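Local atomic coordinates of chromosomal replication initiator protein DnaA (Aquifex aeolicus, PDB entry 1L8Q), a protein that binds ATP and recognises the bacterial chromosomal origin, where it probably assembles the complex that starts DNA replication. Residues Asp192-Asn197 / Glu205-Leu210; His122-Leu127 / Ile134-Asp139. One frame throughout, in Å; residues are numbered along the deposited sequence.

Two ways of packing a helix can be compared within one AAA+ ATPase. Contact 2 sets a helix against a strand in the nucleotide-binding core, whereas contact 1 joins two consecutive helices of the small helical part that follows. Their centres lie 36 Å apart, on opposite sides of the chain's centre, and their nearest atoms are about 20 Å apart, so neither touches the other. Both stand back from the nucleotide. The side chain of Leu136 in contact 2 is about 12 Å from the bound ADP and about 12 Å from the magnesium ion, and that of Leu194 in contact 1 is about 14 Å from the ADP.

Contact 1: residues Asp192-Asn197 / Glu205-Leu210; sequences DYLLEN and EGKIKL
The carbonyl oxygen of Tyr193 is gripped twice by Asn197, the residue one turn further along its helix. Asn197 ND2 donates at 2.9 Å to Tyr193 O, nearly straight (166° at the hydrogen) and in the carbonyl plane, while Asn197 N adds a weak bond. The folded-back amide places ND2 3.9 Å above one face of the Tyr193 ring, displaced toward its rim.

Against the edge of that ring comes Lys207. Its CG and CD pass beside Tyr193 CE2, and CE lies 3.3 Å from Tyr193 OH, the two side chains crossing at about a right angle. Tyr193 sends its ring across by placing CG anti to the backbone N (chi1 171°); Lys207 answers with a bend at chi2, after which the chain runs extended past the ring and the phenol oxygen. Nearer the Lys207 backbone, Leu194 CD2 sits 3.6 Å from Lys207 CB and also meets the ring edge in its plane.

Helices 188-197 and 201-214 form a helical hairpin in the lid characteristic of AAA+ proteins, their short segments running 137° apart. The second helix carries Arg202, an ATP-binding residue whose place is consistent with the sensor II arginine; the side chain of Lys207 is about 10 Å from that of Arg202.

Both polar ends share one carboxylate: Glu223, on helix 216-241, accepts a hydrogen bond from Tyr193 OH through OE1 and makes a salt bridge with Lys207 NZ through OE2. With an alanine in place of Lys207, Glu223 would probably lose its positive mate and a gap would open along the edge of the Tyr193 ring. Leu194 also packs on Ile175 and Leu179 of helix 168-181.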
ATOM      1  N   ASP A 192       5.125 -10.205 -19.191  1.00 27.16           N
ATOM      2  CA  ASP A 192       6.180 -10.692 -18.306  1.00 27.24           C
ATOM      3  C   ASP A 192       6.900  -9.548 -17.576  1.00 27.11           C
ATOM      4  O   ASP A 192       7.067  -9.594 -16.357  1.00 27.59           O
ATOM      5  CB  ASP A 192       7.181 -11.578 -19.046  1.00 26.94           C
ATOM      6  CG  ASP A 192       6.672 -13.017 -19.232  1.00 28.40           C
ATOM      7  OD1 ASP A 192       5.603 -13.360 -18.659  1.00 29.29           O
ATOM      8  OD2 ASP A 192       7.262 -13.869 -19.946  1.00 27.73           O
ATOM      9  N   TYR A 193       7.301  -8.515 -18.310  1.00 26.58           N
ATOM     10  CA  TYR A 193       8.001  -7.399 -17.695  1.00 26.02           C
ATOM     11  C   TYR A 193       7.213  -6.857 -16.533  1.00 26.56           C
ATOM     12  O   TYR A 193       7.776  -6.519 -15.498  1.00 26.14           O
ATOM     13  CB  TYR A 193       8.223  -6.254 -18.690  1.00 25.43           C
ATOM     14  CG  TYR A 193       8.749  -4.999 -18.023  1.00 23.36           C
ATOM     15  CD1 TYR A 193      10.119  -4.822 -17.810  1.00 21.76           C
ATOM     16  CD2 TYR A 193       7.890  -4.024 -17.565  1.00 21.10           C
ATOM     17  CE1 TYR A 193      10.609  -3.688 -17.196  1.00 20.13           C
ATOM     18  CE2 TYR A 193       8.373  -2.881 -16.929  1.00 20.87           C
ATOM     19  CZ  TYR A 193       9.732  -2.720 -16.754  1.00 20.66           C
ATOM     20  OH  TYR A 193      10.219  -1.593 -16.116  1.00 21.01           O
ATOM     21  N   LEU A 194       5.908  -6.735 -16.731  1.00 27.00           N
ATOM     22  CA  LEU A 194       5.055  -6.159 -15.733  1.00 27.97           C
ATOM     23  C   LEU A 194       4.891  -7.099 -14.529  1.00 28.89           C
ATOM     24  O   LEU A 194       4.846  -6.636 -13.381  1.00 28.66           O
ATOM     25  CB  LEU A 194       3.712  -5.778 -16.351  1.00 27.85           C
ATOM     26  CG  LEU A 194       3.819  -4.681 -17.415  1.00 27.87           C
ATOM     27  CD1 LEU A 194       2.533  -4.539 -18.196  1.00 25.26           C
ATOM     28  CD2 LEU A 194       4.250  -3.335 -16.802  1.00 26.76           C
ATOM     29  N   LEU A 195       4.835  -8.412 -14.783  1.00 29.73           N
ATOM     30  CA  LEU A 195       4.690  -9.366 -13.691  1.00 30.87           C
ATOM     31  C   LEU A 195       5.863  -9.251 -12.751  1.00 31.16           C
ATOM     32  O   LEU A 195       5.687  -9.130 -11.535  1.00 30.70           O
ATOM     33  CB  LEU A 195       4.582 -10.795 -14.198  1.00 31.25           C
ATOM     34  CG  LEU A 195       3.184 -11.339 -14.519  1.00 33.00           C
ATOM     35  CD1 LEU A 195       3.271 -12.849 -14.778  1.00 34.10           C
ATOM     36  CD2 LEU A 195       2.183 -11.040 -13.399  1.00 33.67           C
ATOM     37  N   GLU A 196       7.063  -9.256 -13.319  1.00 31.75           N
ATOM     38  CA  GLU A 196       8.270  -9.174 -12.522  1.00 32.97           C
ATOM     39  C   GLU A 196       8.479  -7.847 -11.800  1.00 32.91           C
ATOM     40  O   GLU A 196       9.118  -7.821 -10.762  1.00 33.23           O
ATOM     41  CB  GLU A 196       9.508  -9.501 -13.355  1.00 33.22           C
ATOM     42  CG  GLU A 196       9.950 -10.966 -13.285  1.00 37.14           C
ATOM     43  CD  GLU A 196      10.403 -11.418 -11.881  1.00 40.77           C
ATOM     44  OE1 GLU A 196      10.209 -10.666 -10.895  1.00 41.98           O
ATOM     45  OE2 GLU A 196      10.956 -12.544 -11.764  1.00 42.19           O
ATOM     46  N   ASN A 197       7.936  -6.752 -12.323  1.00 32.98           N
ATOM     47  CA  ASN A 197       8.238  -5.449 -11.731  1.00 33.19           C
ATOM     48  C   ASN A 197       7.103  -4.649 -11.106  1.00 33.01           C
ATOM     49  O   ASN A 197       7.221  -3.437 -10.968  1.00 33.05           O
ATOM     50  CB  ASN A 197       8.986  -4.583 -12.727  1.00 33.56           C
ATOM     51  CG  ASN A 197      10.306  -5.203 -13.153  1.00 35.47           C
ATOM     52  OD1 ASN A 197      11.361  -4.853 -12.636  1.00 38.67           O
ATOM     53  ND2 ASN A 197      10.247  -6.134 -14.096  1.00 36.49           N
ATOM     54  N   GLU A 205       0.325   0.984 -13.776  1.00 27.30           N
ATOM     55  CA  GLU A 205       0.033   2.188 -14.538  1.00 27.02           C
ATOM     56  C   GLU A 205       1.285   3.068 -14.674  1.00 26.82           C
ATOM     57  O   GLU A 205       1.524   3.672 -15.723  1.00 26.75           O
ATOM     58  CB  GLU A 205      -1.153   2.948 -13.933  1.00 26.87           C
ATOM     59  CG  GLU A 205      -2.476   2.340 -14.355  1.00 28.00           C
ATOM     60  CD  GLU A 205      -3.684   3.034 -13.781  1.00 30.81           C
ATOM     61  OE1 GLU A 205      -3.527   4.080 -13.118  1.00 32.62           O
ATOM     62  OE2 GLU A 205      -4.803   2.512 -13.990  1.00 33.02           O
ATOM     63  N   GLY A 206       2.093   3.110 -13.621  1.00 26.12           N
ATOM     64  CA  GLY A 206       3.354   3.823 -13.666  1.00 25.72           C
ATOM     65  C   GLY A 206       4.265   3.299 -14.773  1.00 25.65           C
ATOM     66  O   GLY A 206       4.829   4.073 -15.555  1.00 25.64           O
ATOM     67  N   LYS A 207       4.422   1.983 -14.846  1.00 25.21           N
ATOM     68  CA  LYS A 207       5.231   1.397 -15.911  1.00 24.96           C
ATOM     69  C   LYS A 207       4.603   1.673 -17.274  1.00 25.29           C
ATOM     70  O   LYS A 207       5.297   2.034 -18.216  1.00 25.30           O
ATOM     71  CB  LYS A 207       5.401  -0.111 -15.724  1.00 24.50           C
ATOM     72  CG  LYS A 207       6.323  -0.493 -14.594  1.00 22.75           C
ATOM     73  CD  LYS A 207       7.645   0.195 -14.694  1.00 20.57           C
ATOM     74  CE  LYS A 207       8.583  -0.305 -13.604  1.00 21.79           C
ATOM     75  NZ  LYS A 207       9.749   0.596 -13.384  1.00 21.76           N
ATOM     76  N   ILE A 208       3.285   1.519 -17.372  1.00 25.53           N
ATOM     77  CA  ILE A 208       2.609   1.738 -18.639  1.00 25.63           C
ATOM     78  C   ILE A 208       2.814   3.177 -19.128  1.00 26.64           C
ATOM     79  O   ILE A 208       3.087   3.385 -20.306  1.00 26.97           O
ATOM     80  CB  ILE A 208       1.118   1.355 -18.546  1.00 25.31           C
ATOM     81  CG1 ILE A 208       0.960  -0.175 -18.652  1.00 25.42           C
ATOM     82  CG2 ILE A 208       0.330   2.014 -19.617  1.00 22.95           C
ATOM     83  CD1 ILE A 208      -0.428  -0.700 -18.299  1.00 23.72           C
ATOM     84  N   LYS A 209       2.731   4.152 -18.216  1.00 27.03           N
ATOM     85  CA  LYS A 209       2.953   5.553 -18.558  1.00 27.46           C
ATOM     86  C   LYS A 209       4.327   5.693 -19.213  1.00 26.87           C
ATOM     87  O   LYS A 209       4.476   6.366 -20.227  1.00 26.96           O
ATOM     88  CB  LYS A 209       2.910   6.424 -17.306  1.00 28.55           C
ATOM     89  CG  LYS A 209       1.665   7.301 -17.119  1.00 32.76           C
ATOM     90  CD  LYS A 209       0.413   6.494 -16.706  1.00 38.74           C
ATOM     91  CE  LYS A 209      -0.616   7.385 -15.932  1.00 41.25           C
ATOM     92  NZ  LYS A 209      -0.410   7.351 -14.434  1.00 42.43           N
ATOM     93  N   LEU A 210       5.329   5.050 -18.626  1.00 26.00           N
ATOM     94  CA  LEU A 210       6.689   5.117 -19.144  1.00 24.95           C
ATOM     95  C   LEU A 210       6.785   4.399 -20.474  1.00 24.39           C
ATOM     96  O   LEU A 210       7.554   4.793 -21.351  1.00 23.62           O
ATOM     97  CB  LEU A 210       7.671   4.492 -18.163  1.00 24.87           C
ATOM     98  CG  LEU A 210       8.591   5.397 -17.323  1.00 25.11           C
ATOM     99  CD1 LEU A 210       8.151   6.875 -17.300  1.00 22.51           C
ATOM    100  CD2 LEU A 210       8.762   4.830 -15.899  1.00 20.90           C
TER

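Contact 2: residues His122-Leu127 / Ile134-Asp139; sequences HIFNTL and IILASD
Ile134 sets its CD1 methyl over the face of the Phe124 ring. Helix 114-129 and strand 133-138 are the last two elements of a beta-alpha-beta unit that begins with strand 101-105, part of the parallel sheet of the P-loop ATPase core. The helix packs against one face of the sheet, and the axes of the two short segments come within 10.6 Å of each other.

The tight part is small and entirely apolar. Ile134 CD1 stands 3.8 Å from the centroid of the Phe124 ring and only 13° off its normal, a CH-pi contact over the middle of the face. Phe124 reaches it because CG is anti to the backbone N (chi1 -174°), which swings the ring toward the strand; the two side chains then cross at about a right angle. The same methyl carbon lies 4.2 Å from Leu127 CB, so CD1 touches both the ring and the base of the Leu127 side chain. Further along the strand the fit slackens: Leu136 CD2 comes to the ring edge, near its plane, 4.5 Å from Phe124 CE1. Pro39 also packs on Phe124, and Leu127 continues onto Leu102 of the neighbouring strand. Ile135, alternating to the other side of the sheet, meets Leu54 of helix 50-63.

The outer side of the helix is different in kind. His122 is exposed, and Asn125, directed away from the strand, makes a weak hydrogen bond through OD1 to Arg155 NH2. Within the helix, the carbonyl oxygen of His122 takes two donors from Thr126, the backbone N at 3.1 Å and the side-chain OG1 at 3.2 Å, arriving from opposite faces of the carbonyl plane, with OG1 tilted 29° out of it.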
ATOM      1  N   HIS A 122     -20.513   4.496  19.229  1.00 24.93           N
ATOM      2  CA  HIS A 122     -21.926   4.716  19.402  1.00 24.53           C
ATOM      3  C   HIS A 122     -22.668   4.498  18.103  1.00 24.09           C
ATOM      4  O   HIS A 122     -23.733   3.868  18.099  1.00 24.35           O
ATOM      5  CB  HIS A 122     -22.191   6.065  20.040  1.00 24.59           C
ATOM      6  CG  HIS A 122     -21.711   6.143  21.451  1.00 26.73           C
ATOM      7  ND1 HIS A 122     -22.451   5.670  22.513  1.00 28.57           N
ATOM      8  CD2 HIS A 122     -20.537   6.571  21.969  1.00 28.20           C
ATOM      9  CE1 HIS A 122     -21.768   5.838  23.632  1.00 29.56           C
ATOM     10  NE2 HIS A 122     -20.601   6.379  23.329  1.00 29.65           N
ATOM     11  N   ILE A 123     -22.093   4.962  16.995  1.00 23.14           N
ATOM     12  CA  ILE A 123     -22.698   4.713  15.692  1.00 22.72           C
ATOM     13  C   ILE A 123     -22.687   3.208  15.384  1.00 22.93           C
ATOM     14  O   ILE A 123     -23.685   2.649  14.945  1.00 22.85           O
ATOM     15  CB  ILE A 123     -21.963   5.483  14.602  1.00 22.63           C
ATOM     16  CG1 ILE A 123     -22.200   6.981  14.754  1.00 23.02           C
ATOM     17  CG2 ILE A 123     -22.423   5.042  13.228  1.00 22.29           C
ATOM     18  CD1 ILE A 123     -21.336   7.832  13.828  1.00 20.56           C
ATOM     19  N   PHE A 124     -21.552   2.565  15.625  1.00 23.35           N
ATOM     20  CA  PHE A 124     -21.408   1.121  15.436  1.00 24.29           C
ATOM     21  C   PHE A 124     -22.516   0.329  16.199  1.00 25.10           C
ATOM     22  O   PHE A 124     -23.254  -0.476  15.593  1.00 24.81           O
ATOM     23  CB  PHE A 124     -20.021   0.683  15.912  1.00 24.19           C
ATOM     24  CG  PHE A 124     -19.709  -0.757  15.644  1.00 23.67           C
ATOM     25  CD1 PHE A 124     -18.850  -1.113  14.613  1.00 23.17           C
ATOM     26  CD2 PHE A 124     -20.252  -1.752  16.430  1.00 23.18           C
ATOM     27  CE1 PHE A 124     -18.547  -2.424  14.369  1.00 22.96           C
ATOM     28  CE2 PHE A 124     -19.955  -3.089  16.186  1.00 23.89           C
ATOM     29  CZ  PHE A 124     -19.100  -3.424  15.166  1.00 23.12           C
ATOM     30  N   ASN A 125     -22.623   0.559  17.514  1.00 25.27           N
ATOM     31  CA  ASN A 125     -23.660  -0.086  18.314  1.00 25.80           C
ATOM     32  C   ASN A 125     -25.063   0.087  17.717  1.00 25.18           C
ATOM     33  O   ASN A 125     -25.825  -0.874  17.605  1.00 25.18           O
ATOM     34  CB  ASN A 125     -23.659   0.465  19.736  1.00 26.56           C
ATOM     35  CG  ASN A 125     -23.052  -0.476  20.717  1.00 29.58           C
ATOM     36  OD1 ASN A 125     -23.732  -0.969  21.637  1.00 33.56           O
ATOM     37  ND2 ASN A 125     -21.754  -0.754  20.545  1.00 32.44           N
ATOM     38  N   THR A 126     -25.405   1.320  17.359  1.00 24.20           N
ATOM     39  CA  THR A 126     -26.733   1.603  16.841  1.00 23.59           C
ATOM     40  C   THR A 126     -27.000   0.770  15.603  1.00 23.33           C
ATOM     41  O   THR A 126     -27.975   0.019  15.542  1.00 23.38           O
ATOM     42  CB  THR A 126     -26.892   3.106  16.500  1.00 23.51           C
ATOM     43  OG1 THR A 126     -26.899   3.879  17.700  1.00 23.21           O
ATOM     44  CG2 THR A 126     -28.256   3.367  15.909  1.00 21.89           C
ATOM     45  N   LEU A 127     -26.139   0.908  14.605  1.00 22.68           N
ATOM     46  CA  LEU A 127     -26.319   0.148  13.393  1.00 22.44           C
ATOM     47  C   LEU A 127     -26.396  -1.333  13.741  1.00 23.13           C
ATOM     48  O   LEU A 127     -27.216  -2.077  13.190  1.00 23.15           O
ATOM     49  CB  LEU A 127     -25.185   0.409  12.428  1.00 21.84           C
ATOM     50  CG  LEU A 127     -25.130   1.838  11.893  1.00 20.64           C
ATOM     51  CD1 LEU A 127     -23.995   1.998  10.919  1.00 18.13           C
ATOM     52  CD2 LEU A 127     -26.449   2.223  11.235  1.00 18.97           C
ATOM     53  N   ILE A 134     -22.198  -3.339   8.568  1.00 21.03           N
ATOM     54  CA  ILE A 134     -21.002  -2.555   8.727  1.00 20.50           C
ATOM     55  C   ILE A 134     -19.881  -3.284   8.028  1.00 21.03           C
ATOM     56  O   ILE A 134     -19.705  -4.485   8.220  1.00 21.00           O
ATOM     57  CB  ILE A 134     -20.661  -2.420  10.195  1.00 20.45           C
ATOM     58  CG1 ILE A 134     -21.804  -1.735  10.953  1.00 20.09           C
ATOM     59  CG2 ILE A 134     -19.361  -1.657  10.364  1.00 19.53           C
ATOM     60  CD1 ILE A 134     -21.774  -2.000  12.450  1.00 19.77           C
ATOM     61  N   ILE A 135     -19.142  -2.578   7.180  1.00 20.96           N
ATOM     62  CA  ILE A 135     -17.969  -3.155   6.575  1.00 20.75           C
ATOM     63  C   ILE A 135     -16.795  -2.228   6.823  1.00 21.31           C
ATOM     64  O   ILE A 135     -16.844  -1.048   6.486  1.00 21.14           O
ATOM     65  CB  ILE A 135     -18.173  -3.385   5.091  1.00 20.87           C
ATOM     66  CG1 ILE A 135     -19.417  -4.207   4.858  1.00 21.00           C
ATOM     67  CG2 ILE A 135     -16.974  -4.118   4.482  1.00 20.87           C
ATOM     68  CD1 ILE A 135     -19.663  -4.501   3.419  1.00 21.59           C
ATOM     69  N   LEU A 136     -15.753  -2.761   7.458  1.00 21.77           N
ATOM     70  CA  LEU A 136     -14.560  -1.992   7.744  1.00 22.30           C
ATOM     71  C   LEU A 136     -13.449  -2.517   6.892  1.00 22.37           C
ATOM     72  O   LEU A 136     -13.483  -3.668   6.468  1.00 23.08           O
ATOM     73  CB  LEU A 136     -14.143  -2.150   9.206  1.00 22.29           C
ATOM     74  CG  LEU A 136     -15.045  -1.613  10.302  1.00 22.82           C
ATOM     75  CD1 LEU A 136     -15.825  -0.418   9.828  1.00 22.22           C
ATOM     76  CD2 LEU A 136     -15.955  -2.695  10.712  1.00 24.87           C
ATOM     77  N   ALA A 137     -12.450  -1.682   6.648  1.00 21.70           N
ATOM     78  CA  ALA A 137     -11.250  -2.122   5.956  1.00 20.94           C
ATOM     79  C   ALA A 137     -10.061  -1.468   6.633  1.00 21.14           C
ATOM     80  O   ALA A 137     -10.165  -0.346   7.167  1.00 20.60           O
ATOM     81  CB  ALA A 137     -11.295  -1.757   4.530  1.00 20.62           C
ATOM     82  N   SER A 138      -8.940  -2.181   6.645  1.00 20.96           N
ATOM     83  CA  SER A 138      -7.755  -1.714   7.331  1.00 21.31           C
ATOM     84  C   SER A 138      -6.542  -2.285   6.662  1.00 21.59           C
ATOM     85  O   SER A 138      -6.649  -3.234   5.897  1.00 22.32           O
ATOM     86  CB  SER A 138      -7.773  -2.132   8.787  1.00 21.01           C
ATOM     87  OG  SER A 138      -6.473  -1.984   9.349  1.00 22.44           O
ATOM     88  N   ASP A 139      -5.382  -1.713   6.939  1.00 21.44           N
ATOM     89  CA  ASP A 139      -4.172  -2.226   6.344  1.00 21.79           C
ATOM     90  C   ASP A 139      -3.565  -3.239   7.283  1.00 22.07           C
ATOM     91  O   ASP A 139      -2.522  -3.801   7.006  1.00 22.76           O
ATOM     92  CB  ASP A 139      -3.164  -1.095   6.032  1.00 21.19           C
ATOM     93  CG  ASP A 139      -2.602  -0.456   7.283  1.00 21.75           C
ATOM     94  OD1 ASP A 139      -3.244  -0.563   8.344  1.00 20.87           O
ATOM     95  OD2 ASP A 139      -1.527   0.173   7.313  1.00 23.94           O
TER